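Local structure of putative peptidyl-arginine deiminase family protein (6B10) at residues C81-D85 with L120-V124; E20-L26 with Q55-A61; N218-I224 with F248-P254. The protein probably hydrolyses agmatine to N-carbamoylputrescine and ammonia, a step of polyamine biosynthesis, as expected of an agmatine deiminase. One frame throughout, in Å; residues are numbered along the deposited sequence. Where two conformers were deposited one is given.

Interaction 1. Residues C81-D85 with L120-V124; sequences CDTND and LDNAV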
ATOM      1  N   CYS A  81       6.950 -13.903  15.251  1.00 58.58           N
ATOM      2  CA  CYS A  81       5.688 -14.442  14.746  1.00 60.89           C
ATOM      3  C   CYS A  81       5.918 -15.154  13.417  1.00 63.96           C
ATOM      4  O   CYS A  81       6.575 -14.613  12.529  1.00 66.18           O
ATOM      5  CB  CYS A  81       4.669 -13.318  14.558  1.00 60.74           C
ATOM      6  SG  CYS A  81       3.154 -13.809  13.717  1.00 62.66           S
ATOM      7  N   ASP A  82       5.379 -16.363  13.281  1.00 66.35           N
ATOM      8  CA  ASP A  82       5.576 -17.154  12.066  1.00 67.69           C
ATOM      9  C   ASP A  82       4.763 -16.590  10.915  1.00 68.40           C
ATOM     10  O   ASP A  82       3.693 -16.017  11.117  1.00 66.45           O
ATOM     11  CB  ASP A  82       5.198 -18.621  12.290  1.00 69.16           C
ATOM     12  CG  ASP A  82       6.173 -19.345  13.199  1.00 71.43           C
ATOM     13  OD1 ASP A  82       6.903 -18.672  13.960  1.00 73.87           O
ATOM     14  OD2 ASP A  82       6.206 -20.593  13.157  1.00 73.26           O
ATOM     15  N   THR A  83       5.281 -16.778   9.705  1.00 70.94           N
ATOM     16  CA  THR A  83       4.656 -16.270   8.485  1.00 71.48           C
ATOM     17  C   THR A  83       5.371 -16.844   7.261  1.00 71.15           C
ATOM     18  O   THR A  83       6.349 -17.582   7.389  1.00 73.12           O
ATOM     19  CB  THR A  83       4.705 -14.722   8.427  1.00 71.67           C
ATOM     20  OG1 THR A  83       4.020 -14.252   7.258  1.00 73.24           O
ATOM     21  CG2 THR A  83       6.151 -14.210   8.425  1.00 70.68           C
ATOM     22  N   ASN A  84       4.872 -16.506   6.078  1.00 71.42           N
ATOM     23  CA  ASN A  84       5.599 -16.759   4.830  1.00 71.02           C
ATOM     24  C   ASN A  84       5.447 -15.597   3.845  1.00 66.82           C
ATOM     25  O   ASN A  84       6.444 -15.048   3.375  1.00 69.50           O
ATOM     26  CB  ASN A  84       5.190 -18.097   4.193  1.00 72.55           C
ATOM     27  CG  ASN A  84       3.686 -18.294   4.125  1.00 73.99           C
ATOM     28  OD1 ASN A  84       2.915 -17.560   4.749  1.00 74.69           O
ATOM     29  ND2 ASN A  84       3.260 -19.293   3.362  1.00 75.83           N
ATOM     30  N   ASP A  85       4.203 -15.220   3.555  1.00 62.99           N
ATOM     31  CA  ASP A  85       3.899 -14.054   2.730  1.00 59.01           C
ATOM     32  C   ASP A  85       4.508 -12.791   3.351  1.00 55.50           C
ATOM     33  O   ASP A  85       4.290 -12.507   4.531  1.00 55.70           O
ATOM     34  CB  ASP A  85       2.378 -13.902   2.616  1.00 59.44           C
ATOM     35  CG  ASP A  85       1.955 -12.800   1.657  1.00 59.76           C
ATOM     36  OD1 ASP A  85       2.822 -12.118   1.077  1.00 59.92           O
ATOM     37  OD2 ASP A  85       0.733 -12.612   1.490  1.00 62.16           O
ATOM     38  N   LEU A 120      -1.347 -18.682   8.113  1.00 69.65           N
ATOM     39  CA  LEU A 120      -0.431 -17.976   9.010  1.00 70.55           C
ATOM     40  C   LEU A 120      -0.718 -16.480   9.031  1.00 70.18           C
ATOM     41  O   LEU A 120      -0.820 -15.876  10.097  1.00 67.68           O
ATOM     42  CB  LEU A 120       1.030 -18.212   8.604  1.00 70.76           C
ATOM     43  CG  LEU A 120       1.699 -19.467   9.180  1.00 71.41           C
ATOM     44  CD1 LEU A 120       1.462 -20.687   8.302  1.00 72.10           C
ATOM     45  CD2 LEU A 120       3.190 -19.234   9.369  1.00 71.18           C
ATOM     46  N   ASP A 121      -0.855 -15.903   7.840  1.00 71.13           N
ATOM     47  CA  ASP A 121      -1.148 -14.479   7.673  1.00 71.76           C
ATOM     48  C   ASP A 121      -2.403 -14.063   8.429  1.00 71.63           C
ATOM     49  O   ASP A 121      -2.413 -13.034   9.105  1.00 69.08           O
ATOM     50  CB  ASP A 121      -1.343 -14.145   6.193  1.00 72.79           C
ATOM     51  CG  ASP A 121      -0.082 -14.337   5.373  1.00 73.57           C
ATOM     52  OD1 ASP A 121       1.031 -14.344   5.947  1.00 74.12           O
ATOM     53  OD2 ASP A 121      -0.218 -14.480   4.141  1.00 74.40           O
ATOM     54  N   ASN A 122      -3.459 -14.862   8.299  1.00 72.82           N
ATOM     55  CA  ASN A 122      -4.716 -14.602   8.998  1.00 74.24           C
ATOM     56  C   ASN A 122      -4.509 -14.520  10.508  1.00 72.89           C
ATOM     57  O   ASN A 122      -5.086 -13.662  11.177  1.00 76.86           O
ATOM     58  CB  ASN A 122      -5.743 -15.687   8.680  1.00 76.60           C
ATOM     59  CG  ASN A 122      -7.133 -15.328   9.160  1.00 79.06           C
ATOM     60  OD1 ASN A 122      -7.618 -15.872  10.152  1.00 81.03           O
ATOM     61  ND2 ASN A 122      -7.775 -14.392   8.467  1.00 80.39           N
ATOM     62  N   ALA A 123      -3.679 -15.415  11.032  1.00 69.21           N
ATOM     63  CA  ALA A 123      -3.336 -15.404  12.444  1.00 67.77           C
ATOM     64  C   ALA A 123      -2.445 -14.211  12.792  1.00 66.72           C
ATOM     65  O   ALA A 123      -2.711 -13.520  13.772  1.00 67.55           O
ATOM     66  CB  ALA A 123      -2.661 -16.708  12.832  1.00 67.27           C
ATOM     67  N   VAL A 124      -1.416 -13.963  11.978  1.00 64.28           N
ATOM     68  CA  VAL A 124      -0.418 -12.902  12.237  1.00 62.25           C
ATOM     69  C   VAL A 124      -1.021 -11.661  12.909  1.00 60.08           C
ATOM     70  O   VAL A 124      -0.468 -11.141  13.882  1.00 58.09           O
ATOM     71  CB  VAL A 124       0.320 -12.458  10.940  1.00 62.71           C
ATOM     72  CG1 VAL A 124       1.112 -11.173  11.163  1.00 62.47           C
ATOM     73  CG2 VAL A 124       1.264 -13.545  10.439  1.00 62.05           C
TER

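Interaction 2. Residues E20-L26 with Q55-A61; sequences EYLMLSL and QKVLLIA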
ATOM      1  N   GLU A  20       2.313   5.935  13.603  1.00 27.32           N
ATOM      2  CA  GLU A  20       3.122   5.450  14.714  0.50 28.11           C
ATOM      3  C   GLU A  20       4.145   4.432  14.203  1.00 28.41           C
ATOM      4  O   GLU A  20       5.311   4.480  14.583  1.00 28.91           O
ATOM      5  CB  GLU A  20       2.228   4.831  15.796  0.50 28.70           C
ATOM      6  CG  GLU A  20       2.915   4.632  17.141  0.50 29.00           C
ATOM      7  CD  GLU A  20       3.113   5.929  17.902  0.50 28.93           C
ATOM      8  OE1 GLU A  20       2.112   6.614  18.185  0.50 29.55           O
ATOM      9  OE2 GLU A  20       4.271   6.252  18.234  0.50 29.00           O
ATOM     10  N   TYR A  21       3.708   3.524  13.331  1.00 28.42           N
ATOM     11  CA  TYR A  21       4.589   2.501  12.766  1.00 28.41           C
ATOM     12  C   TYR A  21       4.399   2.327  11.267  1.00 28.03           C
ATOM     13  O   TYR A  21       3.294   2.500  10.749  1.00 27.48           O
ATOM     14  CB  TYR A  21       4.282   1.139  13.383  1.00 29.71           C
ATOM     15  CG  TYR A  21       4.710   0.942  14.822  1.00 31.46           C
ATOM     16  CD1 TYR A  21       6.008   0.558  15.137  1.00 31.89           C
ATOM     17  CD2 TYR A  21       3.800   1.092  15.866  1.00 33.11           C
ATOM     18  CE1 TYR A  21       6.394   0.346  16.447  1.00 33.07           C
ATOM     19  CE2 TYR A  21       4.179   0.890  17.183  1.00 33.50           C
ATOM     20  CZ  TYR A  21       5.473   0.515  17.466  1.00 34.08           C
ATOM     21  OH  TYR A  21       5.847   0.310  18.775  1.00 36.75           O
ATOM     22  N   LEU A  22       5.484   1.964  10.582  1.00 27.16           N
ATOM     23  CA  LEU A  22       5.387   1.218   9.334  1.00 27.67           C
ATOM     24  C   LEU A  22       5.732  -0.240   9.649  1.00 28.39           C
ATOM     25  O   LEU A  22       6.748  -0.537  10.284  1.00 27.34           O
ATOM     26  CB  LEU A  22       6.320   1.770   8.251  1.00 27.22           C
ATOM     27  CG  LEU A  22       6.015   1.281   6.825  1.00 27.12           C
ATOM     28  CD1 LEU A  22       4.723   1.880   6.294  1.00 27.20           C
ATOM     29  CD2 LEU A  22       7.147   1.603   5.863  1.00 26.96           C
ATOM     30  N   MET A  23       4.880  -1.144   9.197  1.00 29.07           N
ATOM     31  CA  MET A  23       5.016  -2.546   9.529  1.00 30.07           C
ATOM     32  C   MET A  23       5.362  -3.355   8.288  1.00 30.17           C
ATOM     33  O   MET A  23       4.777  -3.156   7.226  1.00 29.55           O
ATOM     34  CB  MET A  23       3.721  -3.040  10.147  1.00 30.96           C
ATOM     35  CG  MET A  23       3.279  -2.198  11.336  1.00 32.19           C
ATOM     36  SD  MET A  23       1.797  -2.810  12.147  1.00 34.54           S
ATOM     37  CE  MET A  23       0.620  -2.804  10.801  1.00 35.06           C
ATOM     38  N   LEU A  24       6.330  -4.254   8.432  1.00 31.00           N
ATOM     39  CA  LEU A  24       6.772  -5.119   7.345  1.00 32.65           C
ATOM     40  C   LEU A  24       6.946  -6.560   7.826  1.00 35.25           C
ATOM     41  O   LEU A  24       7.224  -6.814   9.002  1.00 34.65           O
ATOM     42  CB  LEU A  24       8.099  -4.615   6.767  1.00 32.49           C
ATOM     43  CG  LEU A  24       8.151  -3.141   6.338  1.00 32.54           C
ATOM     44  CD1 LEU A  24       8.736  -2.269   7.434  1.00 32.80           C
ATOM     45  CD2 LEU A  24       8.952  -2.957   5.051  1.00 33.06           C
ATOM     46  N   SER A  25       6.782  -7.497   6.900  1.00 38.02           N
ATOM     47  CA  SER A  25       7.025  -8.907   7.165  1.00 39.41           C
ATOM     48  C   SER A  25       8.277  -9.343   6.410  1.00 41.24           C
ATOM     49  O   SER A  25       8.259  -9.467   5.187  1.00 40.99           O
ATOM     50  CB  SER A  25       5.823  -9.733   6.727  1.00 40.91           C
ATOM     51  OG  SER A  25       6.054 -11.112   6.944  1.00 43.84           O
ATOM     52  N   LEU A  26       9.362  -9.574   7.145  1.00 42.93           N
ATOM     53  CA  LEU A  26      10.648  -9.931   6.545  1.00 44.58           C
ATOM     54  C   LEU A  26      10.593 -11.180   5.663  1.00 45.77           C
ATOM     55  O   LEU A  26       9.870 -12.132   5.969  1.00 45.51           O
ATOM     56  CB  LEU A  26      11.711 -10.135   7.625  1.00 44.14           C
ATOM     57  CG  LEU A  26      12.173  -8.887   8.374  1.00 45.11           C
ATOM     58  CD1 LEU A  26      13.178  -9.278   9.443  1.00 45.25           C
ATOM     59  CD2 LEU A  26      12.781  -7.850   7.437  1.00 45.96           C
ATOM     60  N   GLN A  55      10.105   7.665  11.108  1.00 27.01           N
ATOM     61  CA  GLN A  55       9.163   7.121  12.081  1.00 27.02           C
ATOM     62  C   GLN A  55       9.566   5.710  12.472  1.00 27.12           C
ATOM     63  O   GLN A  55      10.409   5.093  11.818  1.00 26.75           O
ATOM     64  CB  GLN A  55       7.725   7.132  11.526  1.00 26.45           C
ATOM     65  CG  GLN A  55       7.459   6.128  10.413  1.00 25.92           C
ATOM     66  CD  GLN A  55       6.073   6.270   9.791  1.00 24.88           C
ATOM     67  OE1 GLN A  55       5.602   7.376   9.530  1.00 24.68           O
ATOM     68  NE2 GLN A  55       5.425   5.143   9.533  1.00 24.31           N
ATOM     69  N   LYS A  56       8.952   5.191  13.527  1.00 27.58           N
ATOM     70  CA  LYS A  56       9.272   3.843  13.971  1.00 29.77           C
ATOM     71  C   LYS A  56       8.906   2.818  12.911  1.00 29.47           C
ATOM     72  O   LYS A  56       7.975   3.013  12.131  1.00 29.29           O
ATOM     73  CB  LYS A  56       8.564   3.500  15.278  1.00 31.36           C
ATOM     74  CG  LYS A  56       9.107   4.237  16.483  1.00 33.43           C
ATOM     75  CD  LYS A  56       8.318   3.872  17.730  1.00 36.47           C
ATOM     76  CE  LYS A  56       7.000   4.620  17.802  1.00 37.35           C
ATOM     77  NZ  LYS A  56       6.139   4.049  18.872  1.00 40.59           N
ATOM     78  N   VAL A  57       9.656   1.727  12.899  1.00 29.11           N
ATOM     79  CA  VAL A  57       9.421   0.621  12.001  1.00 29.88           C
ATOM     80  C   VAL A  57       9.278  -0.639  12.848  1.00 31.84           C
ATOM     81  O   VAL A  57      10.045  -0.845  13.794  1.00 31.48           O
ATOM     82  CB  VAL A  57      10.608   0.447  11.024  1.00 30.19           C
ATOM     83  CG1 VAL A  57      10.434  -0.792  10.153  1.00 29.62           C
ATOM     84  CG2 VAL A  57      10.774   1.688  10.155  1.00 29.84           C
ATOM     85  N   LEU A  58       8.298  -1.469  12.504  1.00 33.67           N
ATOM     86  CA  LEU A  58       8.104  -2.766  13.142  1.00 35.80           C
ATOM     87  C   LEU A  58       8.324  -3.871  12.117  1.00 37.24           C
ATOM     88  O   LEU A  58       7.662  -3.899  11.081  1.00 38.24           O
ATOM     89  CB  LEU A  58       6.691  -2.874  13.722  1.00 35.84           C
ATOM     90  CG  LEU A  58       6.347  -4.197  14.420  1.00 36.92           C
ATOM     91  CD1 LEU A  58       7.292  -4.469  15.579  1.00 37.56           C
ATOM     92  CD2 LEU A  58       4.910  -4.193  14.913  1.00 37.31           C
ATOM     93  N   LEU A  59       9.251  -4.779  12.410  1.00 38.11           N
ATOM     94  CA  LEU A  59       9.556  -5.900  11.527  1.00 38.41           C
ATOM     95  C   LEU A  59       9.049  -7.197  12.133  1.00 40.70           C
ATOM     96  O   LEU A  59       9.353  -7.504  13.281  1.00 41.70           O
ATOM     97  CB  LEU A  59      11.060  -6.001  11.305  1.00 39.02           C
ATOM     98  CG  LEU A  59      11.770  -4.764  10.758  1.00 38.77           C
ATOM     99  CD1 LEU A  59      13.272  -5.001  10.729  1.00 38.90           C
ATOM    100  CD2 LEU A  59      11.256  -4.404   9.372  1.00 38.81           C
ATOM    101  N   ILE A  60       8.283  -7.951  11.349  1.00 42.62           N
ATOM    102  CA  ILE A  60       7.670  -9.197  11.784  1.00 43.70           C
ATOM    103  C   ILE A  60       8.391 -10.358  11.105  1.00 45.73           C
ATOM    104  O   ILE A  60       8.551 -10.355   9.891  1.00 44.60           O
ATOM    105  CB  ILE A  60       6.176  -9.233  11.400  1.00 44.68           C
ATOM    106  CG1 ILE A  60       5.444  -8.016  11.978  1.00 44.73           C
ATOM    107  CG2 ILE A  60       5.515 -10.517  11.885  1.00 45.27           C
ATOM    108  CD1 ILE A  60       4.077  -7.766  11.372  1.00 44.07           C
ATOM    109  N   ALA A  61       8.831 -11.341  11.894  1.00 48.04           N
ATOM    110  CA  ALA A  61       9.533 -12.514  11.367  1.00 49.77           C
ATOM    111  C   ALA A  61       9.493 -13.690  12.352  1.00 53.78           C
ATOM    112  O   ALA A  61       9.357 -13.480  13.559  1.00 53.01           O
ATOM    113  CB  ALA A  61      10.975 -12.163  11.042  1.00 49.74           C
TER
HETATM  114  O   HOH W   1       7.232   6.651  15.242  1.00 31.54           O

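Interaction 3. Residues N218-I224 with F248-P254; sequences NTIAHCI and FDLLELP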
ATOM      1  N   ASN A 218      -6.962  16.663  -3.048  1.00 26.53           N
ATOM      2  CA  ASN A 218      -7.407  17.132  -4.359  1.00 27.65           C
ATOM      3  C   ASN A 218      -6.722  16.489  -5.558  1.00 26.30           C
ATOM      4  O   ASN A 218      -7.045  16.836  -6.687  1.00 26.30           O
ATOM      5  CB  ASN A 218      -7.215  18.651  -4.459  1.00 28.78           C
ATOM      6  CG  ASN A 218      -7.989  19.406  -3.407  1.00 30.19           C
ATOM      7  OD1 ASN A 218      -7.430  20.227  -2.683  1.00 34.48           O
ATOM      8  ND2 ASN A 218      -9.275  19.127  -3.305  1.00 31.92           N
ATOM      9  N   THR A 219      -5.788  15.568  -5.333  1.00 24.98           N
ATOM     10  CA  THR A 219      -4.882  15.160  -6.409  1.00 24.29           C
ATOM     11  C   THR A 219      -4.661  13.655  -6.501  1.00 23.68           C
ATOM     12  O   THR A 219      -4.414  12.987  -5.492  1.00 24.99           O
ATOM     13  CB  THR A 219      -3.521  15.840  -6.236  1.00 24.09           C
ATOM     14  OG1 THR A 219      -3.716  17.208  -5.859  1.00 24.59           O
ATOM     15  CG2 THR A 219      -2.714  15.776  -7.514  1.00 24.62           C
ATOM     16  N   ILE A 220      -4.726  13.139  -7.724  1.00 22.45           N
ATOM     17  CA  ILE A 220      -4.463  11.740  -8.004  1.00 22.15           C
ATOM     18  C   ILE A 220      -3.236  11.598  -8.898  1.00 22.47           C
ATOM     19  O   ILE A 220      -3.166  12.196  -9.984  1.00 22.21           O
ATOM     20  CB  ILE A 220      -5.662  11.060  -8.690  1.00 22.11           C
ATOM     21  CG1 ILE A 220      -6.845  11.004  -7.723  1.00 22.34           C
ATOM     22  CG2 ILE A 220      -5.289   9.648  -9.133  1.00 22.32           C
ATOM     23  CD1 ILE A 220      -8.146  10.551  -8.346  1.00 22.50           C
ATOM     24  N   ALA A 221      -2.275  10.802  -8.434  1.00 21.51           N
ATOM     25  CA  ALA A 221      -1.111  10.447  -9.225  1.00 21.82           C
ATOM     26  C   ALA A 221      -1.398   9.100  -9.847  1.00 22.22           C
ATOM     27  O   ALA A 221      -1.851   8.196  -9.149  1.00 21.98           O
ATOM     28  CB  ALA A 221       0.128  10.367  -8.349  1.00 21.76           C
ATOM     29  N   HIS A 222      -1.128   8.957 -11.146  1.00 22.58           N
ATOM     30  CA  HIS A 222      -1.528   7.763 -11.887  1.00 23.36           C
ATOM     31  C   HIS A 222      -0.531   7.377 -12.978  1.00 24.11           C
ATOM     32  O   HIS A 222       0.095   8.233 -13.613  1.00 23.14           O
ATOM     33  CB  HIS A 222      -2.934   7.933 -12.500  1.00 24.01           C
ATOM     34  CG  HIS A 222      -3.005   8.940 -13.612  1.00 25.46           C
ATOM     35  ND1 HIS A 222      -2.727   8.621 -14.925  1.00 26.45           N
ATOM     36  CD2 HIS A 222      -3.322  10.255 -13.605  1.00 25.59           C
ATOM     37  CE1 HIS A 222      -2.856   9.702 -15.675  1.00 26.26           C
ATOM     38  NE2 HIS A 222      -3.218  10.706 -14.898  1.00 25.95           N
ATOM     39  N   CYS A 223      -0.409   6.072 -13.190  1.00 24.61           N
ATOM     40  CA  CYS A 223       0.468   5.539 -14.214  1.00 25.84           C
ATOM     41  C   CYS A 223       0.045   5.994 -15.591  1.00 26.19           C
ATOM     42  O   CYS A 223      -1.137   6.160 -15.867  1.00 26.10           O
ATOM     43  CB  CYS A 223       0.484   4.015 -14.164  1.00 26.47           C
ATOM     44  SG  CYS A 223       1.234   3.398 -12.651  1.00 27.65           S
ATOM     45  N   ILE A 224       1.031   6.225 -16.443  1.00 27.78           N
ATOM     46  CA  ILE A 224       0.790   6.532 -17.849  1.00 29.29           C
ATOM     47  C   ILE A 224       1.901   5.852 -18.639  1.00 30.42           C
ATOM     48  O   ILE A 224       2.927   5.464 -18.076  1.00 31.04           O
ATOM     49  CB  ILE A 224       0.729   8.065 -18.104  1.00 28.72           C
ATOM     50  CG1 ILE A 224      -0.009   8.405 -19.401  1.00 29.81           C
ATOM     51  CG2 ILE A 224       2.119   8.681 -18.169  1.00 28.18           C
ATOM     52  CD1 ILE A 224      -1.412   7.841 -19.530  1.00 30.26           C
ATOM     53  N   PHE A 248     -10.649  15.535 -10.154  1.00 28.14           N
ATOM     54  CA  PHE A 248      -9.435  15.666  -9.363  1.00 27.40           C
ATOM     55  C   PHE A 248      -8.273  16.105 -10.230  1.00 26.69           C
ATOM     56  O   PHE A 248      -8.219  15.774 -11.408  1.00 26.91           O
ATOM     57  CB  PHE A 248      -9.110  14.352  -8.637  1.00 27.18           C
ATOM     58  CG  PHE A 248     -10.037  14.070  -7.489  1.00 25.49           C
ATOM     59  CD1 PHE A 248      -9.966  14.832  -6.334  1.00 24.91           C
ATOM     60  CD2 PHE A 248     -11.001  13.081  -7.579  1.00 25.31           C
ATOM     61  CE1 PHE A 248     -10.825  14.600  -5.280  1.00 24.77           C
ATOM     62  CE2 PHE A 248     -11.869  12.845  -6.527  1.00 25.18           C
ATOM     63  CZ  PHE A 248     -11.782  13.604  -5.377  1.00 24.52           C
ATOM     64  N   ASP A 249      -7.350  16.861  -9.647  1.00 27.17           N
ATOM     65  CA  ASP A 249      -6.108  17.190 -10.334  1.00 28.53           C
ATOM     66  C   ASP A 249      -5.321  15.899 -10.569  1.00 28.11           C
ATOM     67  O   ASP A 249      -5.351  14.980  -9.740  1.00 27.68           O
ATOM     68  CB  ASP A 249      -5.283  18.197  -9.525  1.00 30.83           C
ATOM     69  CG  ASP A 249      -5.943  19.576  -9.449  1.00 32.24           C
ATOM     70  OD1 ASP A 249      -6.820  19.876 -10.287  1.00 33.24           O
ATOM     71  OD2 ASP A 249      -5.576  20.364  -8.551  1.00 33.69           O
ATOM     72  N   LEU A 250      -4.654  15.816 -11.713  1.00 27.23           N
ATOM     73  CA  LEU A 250      -3.942  14.604 -12.103  1.00 26.90           C
ATOM     74  C   LEU A 250      -2.458  14.864 -12.247  1.00 25.50           C
ATOM     75  O   LEU A 250      -2.059  15.890 -12.788  1.00 25.54           O
ATOM     76  CB  LEU A 250      -4.492  14.053 -13.415  1.00 27.97           C
ATOM     77  CG  LEU A 250      -5.976  13.683 -13.415  1.00 28.35           C
ATOM     78  CD1 LEU A 250      -6.392  13.215 -14.798  1.00 28.55           C
ATOM     79  CD2 LEU A 250      -6.297  12.616 -12.374  1.00 28.67           C
ATOM     80  N   LEU A 251      -1.655  13.922 -11.754  1.00 24.08           N
ATOM     81  CA  LEU A 251      -0.202  13.962 -11.864  1.00 24.33           C
ATOM     82  C   LEU A 251       0.236  12.639 -12.483  1.00 23.91           C
ATOM     83  O   LEU A 251      -0.175  11.577 -12.024  1.00 23.41           O
ATOM     84  CB  LEU A 251       0.423  14.180 -10.478  1.00 24.30           C
ATOM     85  CG  LEU A 251       1.941  14.377 -10.360  1.00 24.80           C
ATOM     86  CD1 LEU A 251       2.292  15.271  -9.171  1.00 24.72           C
ATOM     87  CD2 LEU A 251       2.673  13.043 -10.234  1.00 24.91           C
ATOM     88  N   GLU A 252       1.056  12.690 -13.532  1.00 23.99           N
ATOM     89  CA  GLU A 252       1.355  11.481 -14.306  1.00 23.86           C
ATOM     90  C   GLU A 252       2.624  10.793 -13.836  1.00 23.39           C
ATOM     91  O   GLU A 252       3.606  11.444 -13.473  1.00 24.06           O
ATOM     92  CB  GLU A 252       1.442  11.804 -15.797  1.00 25.18           C
ATOM     93  CG  GLU A 252       0.101  12.185 -16.404  1.00 25.53           C
ATOM     94  CD  GLU A 252       0.154  12.409 -17.905  1.00 26.24           C
ATOM     95  OE1 GLU A 252       1.256  12.372 -18.495  1.00 26.60           O
ATOM     96  OE2 GLU A 252      -0.926  12.611 -18.499  1.00 27.42           O
ATOM     97  N   LEU A 253       2.587   9.469 -13.845  1.00 22.38           N
ATOM     98  CA  LEU A 253       3.718   8.642 -13.449  1.00 22.17           C
ATOM     99  C   LEU A 253       4.067   7.732 -14.616  1.00 23.05           C
ATOM    100  O   LEU A 253       3.565   6.619 -14.692  1.00 22.85           O
ATOM    101  CB  LEU A 253       3.352   7.801 -12.223  1.00 21.55           C
ATOM    102  CG  LEU A 253       2.852   8.559 -10.994  1.00 21.40           C
ATOM    103  CD1 LEU A 253       2.302   7.583  -9.963  1.00 21.21           C
ATOM    104  CD2 LEU A 253       3.955   9.426 -10.390  1.00 21.41           C
ATOM    105  N   PRO A 254       4.917   8.208 -15.547  1.00 24.37           N
ATOM    106  CA  PRO A 254       5.236   7.399 -16.726  1.00 24.24           C
ATOM    107  C   PRO A 254       6.004   6.143 -16.363  1.00 24.13           C
ATOM    108  O   PRO A 254       7.027   6.219 -15.696  1.00 23.66           O
ATOM    109  CB  PRO A 254       6.105   8.334 -17.577  1.00 24.74           C
ATOM    110  CG  PRO A 254       6.661   9.330 -16.610  1.00 24.38           C
ATOM    111  CD  PRO A 254       5.585   9.521 -15.588  1.00 24.39           C
TER
HETATM  112  O   HOH W   2      -3.377  19.502  -7.020  1.00 38.40           O
HETATM  113  O   HOH W   3      -3.069  12.871 -16.694  1.00 32.05           O

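Interaction 1. Residues C81-D85 with L120-V124
The irregular chain C81-D85 passes along the first turn of helix 120-133, nearest at T83 and L120, whose CA atoms are 5.4 Å apart, and wider at C81 and V124. L120 has the largest share of the contact on the helix side. Its CD2 branch lies against the loop backbone, 3.2 Å from T83 N, and the same methyl also meets CB of D82. One turn further on, V124 sends CG2 to the same backbone: the methyl sits 3.5 Å from D82 O and 3.8 Å from C81 SG. The sulfur turns this way because C81 carries it opposite the main-chain N (chi1 172°). L120 and V124 therefore touch the loop from one turn of the helix to the next, tied by the bond from V124 N to L120 O. The loop leads from strand 76-80 to helix 88-91, a strand-to-helix connection in what is probably one alpha/beta module of the pentein fold used by guanidino-group-modifying enzymes. F91, one of the residues of the potassium site, touches D85, D121 and V124, and the D121 side chain is about 7 Å from the ion. Polar contacts here are slack. T83 OG1 lies 3.3 Å from D121 OD1 and 3.2 Å from D85 O; each bond would be weak, and which acceptor the one hydroxyl proton serves is not settled. The side chains of D121 and D85 cross at about a right angle, with their carboxylate planes 56° apart and D121 OD2 only 3.1 Å from D85 CB. D85 OD1 is engaged by W87 N, while its OD2, like D121 OD2, is an acceptor, so these two oxygens approach without bonding.

Interaction 2. Residues E20-L26 with Q55-A61
K56 puts its ammonium group between a carboxylate and an aromatic ring at one end of a parallel strand pair. In the conformer of E20 given here, one of two deposited, K56 NZ forms a salt bridge of 3.0 Å with E20 OE2, reaching it on the anti side and 30° out of the carboxylate plane. The same nitrogen makes an off-centre cation-pi contact with Y21, 4.4 Å from the ring centroid. A bend at chi3 of the lysine (-79°) brings NZ round to both partners, while the Y21 hydroxyl is held by E77. Beside them, one water joins E20 O to K56 N where E20 and Y21 form a classic bulge against R328. Beyond it the ladder is regular: L58 N to L22 O (2.9 Å) and I60 N to L24 O (2.8 Å) alternate with bonds from L22 N, L24 N and L26 N. On the face of Y21, M23 and S25, the tyrosine CD1 lies obliquely 3.8 Å from L58 CB. The other face is aliphatic: L24 CD1 reaches across to V57 CG1 at 3.5 Å and lies alongside L59 CD2, with V51, Y44 and F47 of helix 37-52 packed against this layer. Strand 19-25, that helix and strand 56-61 make up a beta-alpha-beta crossover, the building unit expected of a pentein-fold module.

Interaction 3. Residues N218-I224 with F248-P254
H222 and E252 stand side by side on one face of a parallel strand pair and point the same way, with the imidazole and carboxylate planes 70° apart. The ring lies against the aliphatic part of the glutamate: H222 CE1 is 3.9 Å from E252 CG. L250 arrives from another direction, placing CB at the ring edge, in its plane, 3.9 Å from H222 NE2. A chi1 of 69° tucks the imidazole between its own main-chain N and carbonyl carbon, which lets ND1 donate to C223 O at 3.1 Å. That donor stands 55° above the carbonyl plane, away from the lone pairs, but the bond still fixes the flip of the ring. A water in the ring plane then links NE2 to E252 OE2, an oxygen also paired with K240.

At the beginning of the pair, F248, still in the loop before its strand, crosses I220 obliquely, with CD1 of the isoleucine 3.9 Å from CD2 of the phenylalanine. N218 O sits at the edge of that phenyl ring, near its plane, while F214 stacks on F248 edge-to-face. On the reverse face A221 CB meets L251 CD2 and L253 CD1, and T219 is joined to D249 by a water that donates to T219 OG1 and D249 OD2; T219 OG1 is also hydrogen-bonded to D216.

Helix 233-244, which connects the two strands in a beta-alpha-beta unit, packs over the face of H222, L250 and I224. Six bonds connect the strands, beginning at D249 N to N218 O; I220 N to D249 O is nearly straight, whereas I224 N meets L253 O from well above its carbonyl plane. With ND1 committed as a donor, the state of NE2 is left open by its water; the nearby carboxylate of E252 could stabilise a positive imidazole, an effect that K240 would be expected to weaken.

How the interactions relate
Interactions 1 and 2 belong to one neighbourhood: strand 56-61 lies beside strand 76-80 in the sheet, and the loop after 76-80 forms half of interaction 1. They touch through C81 N and A61 O, 3.0 Å apart, and through S25 OG, which reaches D85 O. Interaction 3 lies across the centre of the chain, its centre 28 Å from that of interaction 2, yet both join the strands of a beta-alpha-beta unit by a parallel ladder. Interaction 2 is buried, with its charges confined to one end; interaction 3 is partly exposed and uses waters on both faces. Interaction 1, loop against helix near the potassium, relies on methyl contacts and weak polar ones.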